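PDB 4R85: cytosine deaminase from Klebsiella pneumoniae, which deaminates cytosine-type bases, probably 5-methylcytosine among them, at an iron(II) site in an amidohydrolase barrel. Local coordinates for residues 13-18 with 25-30; 85-90 with 119-124; 286-291 with 332-337; 300-305 with 352-357. All coordinates share one frame; numbering follows the deposited sequence.

Contact 1 of 4, residues 13-18 with 25-30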
loop_
_atom_site.group_PDB
_atom_site.type_symbol
_atom_site.label_atom_id
_atom_site.label_comp_id
_atom_site.label_asym_id
_atom_site.label_seq_id
_atom_site.Cartn_x
_atom_site.Cartn_y
_atom_site.Cartn_z
ATOM N N ALA A 13 -19.820 -19.852 -11.309
ATOM C CA ALA A 13 -20.114 -20.142 -12.718
ATOM C C ALA A 13 -19.451 -19.152 -13.678
ATOM O O ALA A 13 -19.150 -18.023 -13.302
ATOM C CB ALA A 13 -21.613 -20.168 -12.950
ATOM N N LEU A 14 -19.221 -19.589 -14.914
ATOM C CA LEU A 14 -18.739 -18.707 -15.976
ATOM C C LEU A 14 -19.933 -18.120 -16.726
ATOM O O LEU A 14 -20.966 -18.777 -16.862
ATOM C CB LEU A 14 -17.847 -19.476 -16.952
ATOM C CG LEU A 14 -16.470 -19.918 -16.445
ATOM C CD1 LEU A 14 -15.812 -20.862 -17.441
ATOM C CD2 LEU A 14 -15.578 -18.713 -16.188
ATOM N N PHE A 15 -19.796 -16.892 -17.218
ATOM C CA PHE A 15 -20.918 -16.229 -17.873
ATOM C C PHE A 15 -20.578 -15.675 -19.245
ATOM O O PHE A 15 -19.443 -15.277 -19.508
ATOM C CB PHE A 15 -21.454 -15.088 -17.004
ATOM C CG PHE A 15 -22.050 -15.539 -15.705
ATOM C CD1 PHE A 15 -23.420 -15.674 -15.571
ATOM C CD2 PHE A 15 -21.240 -15.823 -14.616
ATOM C CE1 PHE A 15 -23.975 -16.091 -14.373
ATOM C CE2 PHE A 15 -21.788 -16.236 -13.416
ATOM C CZ PHE A 15 -23.161 -16.376 -13.298
ATOM N N THR A 16 -21.580 -15.659 -20.115
ATOM C CA THR A 16 -21.514 -14.891 -21.353
ATOM C C THR A 16 -22.313 -13.599 -21.188
ATOM O O THR A 16 -23.434 -13.613 -20.678
ATOM C CB THR A 16 -22.045 -15.702 -22.544
ATOM O OG1 THR A 16 -21.065 -16.678 -22.912
ATOM C CG2 THR A 16 -22.321 -14.807 -23.737
ATOM N N LEU A 17 -21.719 -12.480 -21.600
ATOM C CA LEU A 17 -22.379 -11.187 -21.541
ATOM C C LEU A 17 -22.586 -10.658 -22.954
ATOM O O LEU A 17 -21.641 -10.581 -23.743
ATOM C CB LEU A 17 -21.523 -10.191 -20.739
ATOM C CG LEU A 17 -20.794 -10.771 -19.522
ATOM C CD1 LEU A 17 -19.951 -9.701 -18.840
ATOM C CD2 LEU A 17 -21.779 -11.366 -18.543
ATOM N N ASP A 18 -23.825 -10.302 -23.275
ATOM C CA ASP A 18 -24.157 -9.777 -24.592
ATOM C C ASP A 18 -24.437 -8.290 -24.492
ATOM O O ASP A 18 -25.353 -7.873 -23.782
ATOM C CB ASP A 18 -25.378 -10.498 -25.168
ATOM C CG ASP A 18 -25.074 -11.928 -25.567
ATOM O OD1 ASP A 18 -23.944 -12.183 -26.041
ATOM O OD2 ASP A 18 -25.963 -12.795 -25.408
ATOM N N HIS A 25 -27.477 -6.352 -22.860
ATOM C CA HIS A 25 -28.676 -6.985 -23.395
ATOM C C HIS A 25 -29.008 -8.316 -22.720
ATOM O O HIS A 25 -30.175 -8.629 -22.493
ATOM C CB HIS A 25 -28.568 -7.164 -24.911
ATOM C CG HIS A 25 -29.818 -7.698 -25.539
ATOM N ND1 HIS A 25 -30.059 -9.047 -25.685
ATOM C CD2 HIS A 25 -30.903 -7.065 -26.044
ATOM C CE1 HIS A 25 -31.236 -9.222 -26.259
ATOM N NE2 HIS A 25 -31.769 -8.036 -26.488
ATOM N N ARG A 26 -27.982 -9.094 -22.393
ATOM C CA ARG A 26 -28.190 -10.425 -21.842
ATOM C C ARG A 26 -26.977 -10.916 -21.055
ATOM O O ARG A 26 -25.836 -10.730 -21.472
ATOM C CB ARG A 26 -28.515 -11.417 -22.968
ATOM C CG ARG A 26 -28.957 -12.788 -22.483
ATOM C CD ARG A 26 -28.829 -13.846 -23.578
ATOM N NE ARG A 26 -29.934 -13.827 -24.535
ATOM C CZ ARG A 26 -29.870 -13.279 -25.746
ATOM N NH1 ARG A 26 -28.750 -12.693 -26.155
ATOM N NH2 ARG A 26 -30.929 -13.318 -26.550
ATOM N N ILE A 27 -27.241 -11.541 -19.912
ATOM C CA ILE A 27 -26.217 -12.221 -19.130
ATOM C C ILE A 27 -26.651 -13.669 -18.956
ATOM O O ILE A 27 -27.730 -13.932 -18.427
ATOM C CB ILE A 27 -26.069 -11.588 -17.741
ATOM C CG1 ILE A 27 -25.662 -10.118 -17.865
ATOM C CG2 ILE A 27 -25.057 -12.372 -16.896
ATOM C CD1 ILE A 27 -25.819 -9.337 -16.583
ATOM N N THR A 28 -25.822 -14.610 -19.402
ATOM C CA THR A 28 -26.193 -16.022 -19.360
ATOM C C THR A 28 -25.102 -16.893 -18.744
ATOM O O THR A 28 -23.931 -16.797 -19.116
ATOM C CB THR A 28 -26.503 -16.550 -20.771
ATOM O OG1 THR A 28 -27.276 -15.575 -21.482
ATOM C CG2 THR A 28 -27.278 -17.870 -20.706
ATOM N N ALA A 29 -25.491 -17.747 -17.804
ATOM C CA ALA A 29 -24.555 -18.696 -17.214
ATOM C C ALA A 29 -24.187 -19.782 -18.225
ATOM O O ALA A 29 -25.042 -20.248 -18.979
ATOM C CB ALA A 29 -25.148 -19.318 -15.960
ATOM N N GLN A 30 -22.917 -20.179 -18.237
ATOM C CA GLN A 30 -22.453 -21.253 -19.112
ATOM C C GLN A 30 -22.303 -22.550 -18.332
ATOM O O GLN A 30 -22.091 -22.531 -17.118
ATOM C CB GLN A 30 -21.103 -20.894 -19.739
ATOM C CG GLN A 30 -21.036 -19.503 -20.337
ATOM C CD GLN A 30 -19.640 -19.137 -20.824
ATOM O OE1 GLN A 30 -19.426 -18.039 -21.338
ATOM N NE2 GLN A 30 -18.687 -20.056 -20.667
HETATM O O HOH W 1 -19.625 -22.352 -15.883
HETATM O O HOH W 2 -25.660 -13.880 -22.447
#
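F15 and L17 face A29 and I27 across two antiparallel strands whose axes run at 163°, F15-A29 and L17-I27 being non-hydrogen-bonded pairs and T16-T28 and D18-R26 the hydrogen-bonded ones. T16 and T28 exchange both of their backbone bonds, and Q30 N adds one to L14 O. At the other end D18 O takes two donors, R26 N and H25 N, a classic beta bulge.

On the F15 face, CE1 of the phenyl ring rests on A29 CB at 3.8 Å. I27 CG2 fills in beside it, 3.9 Å from F15 CD1 and 3.8 Å from L17 CD2, and the L17 and I27 side chains lie side by side, pointing the same way. These strands, 14-20 and 23-29, form a beta hairpin at the border of a small four-stranded mixed sheet; strand 2-7 flanks 14-20, with backbone hydrogen bonds pairing F15 with A6 and L17 with I3.

The T16 face is polar. T16 OG1 donates to Q30 OE1 over 2.6 Å; the Q30 chain, extended beyond CG, crosses T16 at about a right angle, and the same OE1 also accepts from N5 N. Further along, R26 NH1 reaches D18 OD2 at 2.9 Å in a salt bridge. D18 OD2 lies near the guanidinium plane, while NH1 comes to it from above the carboxylate plane, the two planes being 86° apart. D18 OD1 pairs with K2. A water sits among T16 O, T28 OG1 and D18 OD2, and a second one links L14 N to Q30 O.

Contact 2 of 4, residues 85-90 with 119-124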
loop_
_atom_site.group_PDB
_atom_site.type_symbol
_atom_site.label_atom_id
_atom_site.label_comp_id
_atom_site.label_asym_id
_atom_site.label_seq_id
_atom_site.Cartn_x
_atom_site.Cartn_y
_atom_site.Cartn_z
ATOM N N GLN A 85 -1.265 29.585 -1.776
ATOM C CA GLN A 85 -0.214 30.168 -2.612
ATOM C C GLN A 85 -0.385 29.815 -4.086
ATOM O O GLN A 85 -0.167 30.654 -4.970
ATOM C CB GLN A 85 1.154 29.664 -2.167
ATOM C CG GLN A 85 1.579 30.112 -0.797
ATOM C CD GLN A 85 2.928 29.537 -0.430
ATOM O OE1 GLN A 85 3.049 28.340 -0.191
ATOM N NE2 GLN A 85 3.958 30.384 -0.411
ATOM N N ARG A 86 -0.740 28.557 -4.340
ATOM C CA ARG A 86 -0.876 28.049 -5.701
ATOM C C ARG A 86 -2.073 28.685 -6.399
ATOM O O ARG A 86 -2.056 28.884 -7.617
ATOM C CB ARG A 86 -1.012 26.520 -5.689
ATOM C CG ARG A 86 -1.104 25.876 -7.081
ATOM C CD ARG A 86 0.035 26.348 -7.996
ATOM N NE ARG A 86 0.071 25.589 -9.245
ATOM C CZ ARG A 86 -0.652 25.883 -10.323
ATOM N NH1 ARG A 86 -0.558 25.132 -11.411
ATOM N NH2 ARG A 86 -1.480 26.922 -10.313
ATOM N N LYS A 87 -3.109 29.006 -5.623
ATOM C CA LYS A 87 -4.330 29.584 -6.183
ATOM C C LYS A 87 -4.103 30.903 -6.898
ATOM O O LYS A 87 -4.881 31.273 -7.777
ATOM C CB LYS A 87 -5.406 29.757 -5.107
ATOM C CG LYS A 87 -6.206 28.503 -4.866
ATOM C CD LYS A 87 -6.668 28.437 -3.423
ATOM C CE LYS A 87 -7.883 29.286 -3.169
ATOM N NZ LYS A 87 -8.394 29.060 -1.781
ATOM N N ALA A 88 -3.039 31.608 -6.523
ATOM C CA ALA A 88 -2.727 32.898 -7.128
ATOM C C ALA A 88 -2.323 32.768 -8.596
ATOM O O ALA A 88 -2.356 33.750 -9.334
ATOM C CB ALA A 88 -1.635 33.599 -6.336
ATOM N N SER A 89 -1.941 31.565 -9.022
ATOM C CA SER A 89 -1.572 31.341 -10.422
ATOM C C SER A 89 -2.464 30.326 -11.148
ATOM O O SER A 89 -2.126 29.864 -12.237
ATOM C CB SER A 89 -0.101 30.937 -10.544
ATOM O OG SER A 89 0.168 29.760 -9.814
ATOM N N ILE A 90 -3.598 29.974 -10.548
ATOM C CA ILE A 90 -4.552 29.109 -11.232
ATOM C C ILE A 90 -5.187 29.838 -12.407
ATOM O O ILE A 90 -5.634 30.979 -12.270
ATOM C CB ILE A 90 -5.686 28.658 -10.305
ATOM C CG1 ILE A 90 -5.155 27.748 -9.206
ATOM C CG2 ILE A 90 -6.767 27.927 -11.096
ATOM C CD1 ILE A 90 -6.249 27.264 -8.291
ATOM N N ASP A 119 -12.299 23.721 -5.086
ATOM C CA ASP A 119 -12.257 24.800 -4.106
ATOM C C ASP A 119 -13.008 26.026 -4.641
ATOM O O ASP A 119 -12.638 26.586 -5.671
ATOM C CB ASP A 119 -10.795 25.132 -3.771
ATOM C CG ASP A 119 -10.644 26.233 -2.735
ATOM O OD1 ASP A 119 -9.484 26.650 -2.510
ATOM O OD2 ASP A 119 -11.650 26.683 -2.141
ATOM N N VAL A 120 -14.076 26.422 -3.948
ATOM C CA VAL A 120 -14.861 27.584 -4.372
ATOM C C VAL A 120 -14.605 28.798 -3.473
ATOM O O VAL A 120 -15.221 29.844 -3.645
ATOM C CB VAL A 120 -16.378 27.283 -4.452
ATOM C CG1 VAL A 120 -16.650 26.167 -5.463
ATOM C CG2 VAL A 120 -16.936 26.907 -3.084
ATOM N N THR A 121 -13.694 28.661 -2.513
ATOM C CA THR A 121 -13.195 29.839 -1.809
ATOM C C THR A 121 -12.096 30.460 -2.671
ATOM O O THR A 121 -10.922 30.531 -2.298
ATOM C CB THR A 121 -12.732 29.548 -0.367
ATOM O OG1 THR A 121 -11.839 28.428 -0.357
ATOM C CG2 THR A 121 -13.947 29.246 0.531
ATOM N N ASP A 122 -12.518 30.880 -3.857
ATOM C CA ASP A 122 -11.662 31.509 -4.855
ATOM C C ASP A 122 -12.604 32.425 -5.622
ATOM O O ASP A 122 -13.494 31.963 -6.332
ATOM C CB ASP A 122 -11.031 30.444 -5.770
ATOM C CG ASP A 122 -10.067 31.041 -6.808
ATOM O OD1 ASP A 122 -10.090 32.269 -7.021
ATOM O OD2 ASP A 122 -9.279 30.275 -7.416
ATOM N N PRO A 123 -12.438 33.741 -5.451
ATOM C CA PRO A 123 -13.389 34.693 -6.033
ATOM C C PRO A 123 -13.469 34.613 -7.561
ATOM O O PRO A 123 -14.452 35.073 -8.134
ATOM C CB PRO A 123 -12.843 36.053 -5.579
ATOM C CG PRO A 123 -12.096 35.741 -4.323
ATOM C CD PRO A 123 -11.456 34.404 -4.577
ATOM N N SER A 124 -12.465 34.023 -8.206
ATOM C CA SER A 124 -12.477 33.899 -9.667
ATOM C C SER A 124 -13.311 32.699 -10.125
ATOM O O SER A 124 -13.784 32.668 -11.264
ATOM C CB SER A 124 -11.047 33.754 -10.206
ATOM O OG SER A 124 -10.496 32.506 -9.809
HETATM O O HOH W 3 -7.416 31.675 -8.825
HETATM O O HOH W 4 -7.830 32.734 -10.987
#
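The loop leaving barrel strand 111-119 meets the last turn of helix 76-87 here, through a lysine of the helix, K87, that reaches D119 and T121. K87 NZ donates to D119 OD1 at 2.7 Å in a salt bridge, approaching on the syn side and 22° out of the carboxylate plane. The same nitrogen gives a second bond to T121 O at 3.0 Å. The lysine chain is bent at chi2 and chi3, which place CD and CE, and it crosses the D119 side chain at about a right angle, with CE 3.2 Å from D119 OD1.

The other carboxylate oxygen, OD2, serves mainly its own loop: T121 OG1 comes to its syn lone pair at 2.5 Å, and T121 N reaches it from above the plane, making an Asx turn. D122 builds a second Asx turn, its OD1 taking both S124 N and S124 OG from one face. Its OD2 is joined to K87 O by a water that donates to both.

W83 NE1 also binds D119 OD1, and E152 forms a further salt bridge with K87 NZ. The D119 side chain lies about 8 Å from the bound 5-methylcytosine, and its OD2 also has a weak bond from the backbone N of the pocket residue Q151. With two carboxylates and a carbonyl gathered round it, the K87 ammonium is likely to stay protonated, and it draws the helix end, this loop and E152 onto one charge.

Contact 3 of 4, residues 286-291 with 332-337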
loop_
_atom_site.group_PDB
_atom_site.type_symbol
_atom_site.label_atom_id
_atom_site.label_comp_id
_atom_site.label_asym_id
_atom_site.label_seq_id
_atom_site.Cartn_x
_atom_site.Cartn_y
_atom_site.Cartn_z
ATOM N N LYS A 286 1.748 6.359 17.823
ATOM C CA LYS A 286 1.212 7.247 16.807
ATOM C C LYS A 286 -0.069 6.652 16.259
ATOM O O LYS A 286 -0.058 5.533 15.736
ATOM C CB LYS A 286 2.230 7.418 15.683
ATOM C CG LYS A 286 1.954 8.583 14.780
ATOM C CD LYS A 286 3.154 8.865 13.883
ATOM C CE LYS A 286 4.450 9.006 14.680
ATOM N NZ LYS A 286 4.549 10.292 15.430
ATOM N N ARG A 287 -1.171 7.393 16.369
ATOM C CA ARG A 287 -2.465 6.877 15.912
ATOM C C ARG A 287 -2.542 6.748 14.386
ATOM O O ARG A 287 -1.892 7.489 13.645
ATOM C CB ARG A 287 -3.635 7.730 16.443
ATOM C CG ARG A 287 -3.927 9.031 15.650
ATOM C CD ARG A 287 -4.879 9.938 16.452
ATOM N NE ARG A 287 -4.231 10.367 17.699
ATOM C CZ ARG A 287 -4.875 10.777 18.790
ATOM N NH1 ARG A 287 -6.202 10.826 18.809
ATOM N NH2 ARG A 287 -4.184 11.141 19.867
ATOM N N ARG A 288 -3.351 5.804 13.916
ATOM C CA ARG A 288 -3.555 5.634 12.486
ATOM C C ARG A 288 -4.325 6.806 11.907
ATOM O O ARG A 288 -4.026 7.259 10.800
ATOM C CB ARG A 288 -4.312 4.329 12.209
ATOM C CG ARG A 288 -3.474 3.100 12.549
ATOM C CD ARG A 288 -4.289 1.779 12.711
ATOM N NE ARG A 288 -3.343 0.765 13.160
ATOM C CZ ARG A 288 -3.150 -0.418 12.590
ATOM N NH1 ARG A 288 -3.900 -0.811 11.566
ATOM N NH2 ARG A 288 -2.209 -1.212 13.079
ATOM N N GLY A 289 -5.354 7.246 12.637
ATOM C CA GLY A 289 -6.145 8.406 12.253
ATOM C C GLY A 289 -7.159 8.193 11.146
ATOM O O GLY A 289 -7.592 9.149 10.505
ATOM N N VAL A 290 -7.548 6.939 10.918
ATOM C CA VAL A 290 -8.518 6.623 9.884
ATOM C C VAL A 290 -9.857 6.316 10.556
ATOM O O VAL A 290 -9.888 5.829 11.680
ATOM C CB VAL A 290 -8.015 5.428 9.034
ATOM C CG1 VAL A 290 -9.065 4.947 8.057
ATOM C CG2 VAL A 290 -6.735 5.827 8.299
ATOM N N THR A 291 -10.955 6.646 9.888
ATOM C CA THR A 291 -12.290 6.389 10.425
ATOM C C THR A 291 -12.546 4.879 10.653
ATOM O O THR A 291 -11.732 4.019 10.268
ATOM C CB THR A 291 -13.374 7.020 9.506
ATOM O OG1 THR A 291 -14.633 7.053 10.188
ATOM C CG2 THR A 291 -13.509 6.249 8.193
ATOM N N ILE A 332 -4.869 -0.957 6.955
ATOM C CA ILE A 332 -4.968 0.037 8.032
ATOM C C ILE A 332 -6.233 -0.140 8.879
ATOM O O ILE A 332 -6.231 0.123 10.085
ATOM C CB ILE A 332 -4.895 1.483 7.473
ATOM C CG1 ILE A 332 -3.623 1.652 6.637
ATOM C CG2 ILE A 332 -4.869 2.494 8.615
ATOM C CD1 ILE A 332 -3.509 2.998 5.892
ATOM N N CYS A 333 -7.306 -0.601 8.241
ATOM C CA CYS A 333 -8.606 -0.744 8.895
ATOM C C CYS A 333 -8.829 -2.138 9.479
ATOM O O CYS A 333 -9.913 -2.431 9.988
ATOM C CB CYS A 333 -9.732 -0.408 7.911
ATOM S SG CYS A 333 -9.625 1.305 7.291
ATOM N N HIS A 334 -7.798 -2.976 9.424
ATOM C CA HIS A 334 -7.882 -4.342 9.957
ATOM C C HIS A 334 -9.016 -5.129 9.319
ATOM O O HIS A 334 -9.849 -5.720 10.008
ATOM C CB HIS A 334 -8.030 -4.338 11.484
ATOM C CG HIS A 334 -6.746 -4.089 12.207
ATOM N ND1 HIS A 334 -6.699 -3.689 13.526
ATOM C CD2 HIS A 334 -5.459 -4.213 11.803
ATOM C CE1 HIS A 334 -5.436 -3.571 13.901
ATOM N NE2 HIS A 334 -4.665 -3.873 12.872
ATOM N N MET A 335 -9.023 -5.140 7.993
ATOM C CA MET A 335 -10.025 -5.852 7.224
ATOM C C MET A 335 -9.355 -6.862 6.306
ATOM O O MET A 335 -9.655 -6.932 5.117
ATOM C CB MET A 335 -10.838 -4.853 6.402
ATOM C CG MET A 335 -11.636 -3.907 7.273
ATOM S SD MET A 335 -12.281 -2.506 6.341
ATOM C CE MET A 335 -13.715 -3.283 5.627
ATOM N N LEU A 336 -8.441 -7.643 6.862
ATOM C CA LEU A 336 -7.791 -8.703 6.098
ATOM C C LEU A 336 -8.323 -10.083 6.473
ATOM O O LEU A 336 -7.658 -11.092 6.257
ATOM C CB LEU A 336 -6.268 -8.638 6.260
ATOM C CG LEU A 336 -5.651 -7.437 5.537
ATOM C CD1 LEU A 336 -4.134 -7.511 5.595
ATOM C CD2 LEU A 336 -6.129 -7.380 4.088
ATOM N N GLY A 337 -9.532 -10.131 7.025
ATOM C CA GLY A 337 -10.135 -11.413 7.352
ATOM C C GLY A 337 -10.551 -12.126 6.072
ATOM O O GLY A 337 -10.683 -11.495 5.012
#
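R288 bonds to the last helical residue, I332, from an odd quarter: NH1 donates to I332 O at 2.9 Å, yet it stands 38° out of the carbonyl plane, at a C=O...N angle of 115°. The oxygen itself stays in the guanidinium plane. Two residues on, the H334 ring presents a face to that NH1, with its plane 55° from the guanidinium, and CE1 of the ring lies over a face of the guanidinium in turn. H334 takes a positive phi as the C-prime residue of the Schellman motif that ends helix 322-332.

R288, its chain extended from CG to NE, slides past I332 in the opposite direction. V290 makes the apolar part of the contact. CG2 sits 3.8 Å from I332 CG2, while CG1, anti to the backbone N, meets C333 SG at 3.8 Å.

The polar end of R288 is held chiefly across the dimer interface: NE donates to R287 O of the second subunit, and NH2 to I275 O of that subunit. Within its own chain, the contact joins the loop before helix 293-298 to the C-terminal end of helix 322-332; V293 of the former helix packs on C333, and S269 of strand 266-269 lies against V290.

Contact 4 of 4, residues 300-305 with 352-357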
loop_
_atom_site.group_PDB
_atom_site.type_symbol
_atom_site.label_atom_id
_atom_site.label_comp_id
_atom_site.label_asym_id
_atom_site.label_seq_id
_atom_site.Cartn_x
_atom_site.Cartn_y
_atom_site.Cartn_z
ATOM N N GLY A 300 -23.868 -2.133 8.800
ATOM C CA GLY A 300 -24.758 -2.018 7.655
ATOM C C GLY A 300 -24.759 -0.625 7.037
ATOM O O GLY A 300 -25.674 -0.253 6.312
ATOM N N ILE A 301 -23.726 0.151 7.331
ATOM C CA ILE A 301 -23.630 1.529 6.850
ATOM C C ILE A 301 -22.723 1.507 5.625
ATOM O O ILE A 301 -21.695 0.838 5.627
ATOM C CB ILE A 301 -23.078 2.430 7.964
ATOM C CG1 ILE A 301 -24.120 2.561 9.088
ATOM C CG2 ILE A 301 -22.650 3.814 7.435
ATOM C CD1 ILE A 301 -23.564 3.152 10.370
ATOM N N ASN A 302 -23.126 2.195 4.562
ATOM C CA ASN A 302 -22.344 2.188 3.331
ATOM C C ASN A 302 -21.058 2.996 3.466
ATOM O O ASN A 302 -21.106 4.189 3.754
ATOM C CB ASN A 302 -23.153 2.753 2.176
ATOM C CG ASN A 302 -22.490 2.506 0.838
ATOM O OD1 ASN A 302 -22.124 1.377 0.521
ATOM N ND2 ASN A 302 -22.313 3.562 0.057
ATOM N N VAL A 303 -19.919 2.350 3.233
ATOM C CA VAL A 303 -18.619 3.034 3.299
ATOM C C VAL A 303 -17.775 2.604 2.093
ATOM O O VAL A 303 -17.939 1.499 1.572
ATOM C CB VAL A 303 -17.897 2.747 4.655
ATOM C CG1 VAL A 303 -17.647 1.251 4.832
ATOM C CG2 VAL A 303 -16.589 3.540 4.792
ATOM N N CYS A 304 -16.907 3.485 1.614
ATOM C CA CYS A 304 -16.052 3.131 0.489
ATOM C C CYS A 304 -14.707 3.852 0.558
ATOM O O CYS A 304 -14.508 4.691 1.430
ATOM C CB CYS A 304 -16.771 3.420 -0.827
ATOM S SG CYS A 304 -17.154 5.164 -1.055
ATOM N N PHE A 305 -13.789 3.507 -0.345
ATOM C CA PHE A 305 -12.434 4.076 -0.340
ATOM C C PHE A 305 -12.194 4.995 -1.529
ATOM O O PHE A 305 -12.753 4.787 -2.608
ATOM C CB PHE A 305 -11.381 2.971 -0.379
ATOM C CG PHE A 305 -11.294 2.152 0.873
ATOM C CD1 PHE A 305 -11.116 2.763 2.106
ATOM C CD2 PHE A 305 -11.383 0.761 0.818
ATOM C CE1 PHE A 305 -11.029 2.010 3.271
ATOM C CE2 PHE A 305 -11.291 -0.006 1.980
ATOM C CZ PHE A 305 -11.120 0.623 3.208
ATOM N N SER A 352 -19.190 2.593 -3.601
ATOM C CA SER A 352 -18.867 3.903 -4.155
ATOM C C SER A 352 -19.957 4.394 -5.117
ATOM O O SER A 352 -20.320 5.577 -5.112
ATOM C CB SER A 352 -17.513 3.836 -4.857
ATOM O OG SER A 352 -16.508 3.417 -3.957
ATOM N N ALA A 353 -20.484 3.492 -5.939
ATOM C CA ALA A 353 -21.588 3.855 -6.827
ATOM C C ALA A 353 -22.820 4.295 -6.034
ATOM O O ALA A 353 -23.559 5.176 -6.458
ATOM C CB ALA A 353 -21.937 2.706 -7.767
ATOM N N ARG A 354 -23.039 3.671 -4.880
ATOM C CA ARG A 354 -24.164 4.046 -4.030
ATOM C C ARG A 354 -23.971 5.450 -3.449
ATOM O O ARG A 354 -24.923 6.225 -3.347
ATOM C CB ARG A 354 -24.333 3.029 -2.906
ATOM C CG ARG A 354 -25.493 3.320 -1.976
ATOM C CD ARG A 354 -25.712 2.144 -1.018
ATOM N NE ARG A 354 -26.558 2.515 0.113
ATOM C CZ ARG A 354 -26.748 1.762 1.193
ATOM N NH1 ARG A 354 -26.143 0.584 1.308
ATOM N NH2 ARG A 354 -27.538 2.195 2.168
ATOM N N ALA A 355 -22.739 5.766 -3.063
ATOM C CA ALA A 355 -22.412 7.087 -2.521
ATOM C C ALA A 355 -22.670 8.160 -3.575
ATOM O O ALA A 355 -23.123 9.260 -3.268
ATOM C CB ALA A 355 -20.968 7.125 -2.054
ATOM N N LEU A 356 -22.400 7.823 -4.828
ATOM C CA LEU A 356 -22.596 8.759 -5.927
ATOM C C LEU A 356 -24.023 8.713 -6.469
ATOM O O LEU A 356 -24.340 9.413 -7.426
ATOM C CB LEU A 356 -21.576 8.508 -7.047
ATOM C CG LEU A 356 -20.288 9.354 -6.953
ATOM C CD1 LEU A 356 -19.599 9.219 -5.605
ATOM C CD2 LEU A 356 -19.307 9.022 -8.074
ATOM N N CYS A 357 -24.883 7.898 -5.848
ATOM C CA CYS A 357 -26.281 7.768 -6.279
ATOM C C CYS A 357 -26.416 7.436 -7.755
ATOM O O CYS A 357 -27.250 8.021 -8.448
ATOM C CB CYS A 357 -27.068 9.054 -5.998
ATOM S SG CYS A 357 -27.296 9.408 -4.258
HETATM O O HOH W 5 -24.837 -0.996 3.601
HETATM O O HOH W 6 -14.045 3.661 -4.738
#
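N302 and R354 are stacked, the amide and guanidinium planes only 17° apart and the two side chains running past each other in opposite directions. With N302 CG anti to its backbone N (chi1 -168°) and R354 extended from CG to NE, the asparagine passes over the arginine chain. N302 CB sits over the guanidinium face, offset toward its rim, 3.8 Å from R354 NH1. The amide itself rests on the aliphatic part of the arginine: N302 CG is 3.7 Å from R354 CD, and ND2 lies 3.6 Å from R354 CB. No direct hydrogen bond links the segments. The amide's ND2 is spoken for instead by N351 O and N266 OD1, which fix its rotation. A water joins G300 O to R354 NH1, weakly at both ends.

Nearer the barrel strand, C304 turns toward the helix. Its SG takes the crowded position between the backbone N and the carbonyl carbon (chi1 63°) and stands 3.4 Å from S352 OG, while C304 CB comes closer still, at 3.1 Å from the same oxygen. That hydroxyl donates to a water at 2.6 Å, and the water in turn donates to F305 O. A355 CB is at the edge of the sulfur's reach, 4.4 Å off.

S352 also touches V53 and P55 of strand 47-57. Helix 350-355 thus sits where the eighth strand, 303-305, comes round to the first, the closing seam of the TIM barrel typical of amidohydrolases; strand 303-305 leads on to the iron ligand D308.

In the fold
From the N terminus, contact 1 closes a hairpin in the small sheet that includes strand 2-7, well before the barrel begins. Contact 2 follows in series, bringing the end of helix 76-87 to the loop after strand 111-119; its centre lies 50 Å from that of contact 1, on the other side of the chain's centre. Contacts 3 and 4 cross, their segments alternating as 286-291, 300-305, 332-337 and 352-357, so each loop overlaps the other. Their nearest atoms are about 4 Å apart, though they do not touch. Contact 3 borders the second subunit, while contact 4 lies at the barrel seam, tying strand 303-305 to helix 350-355.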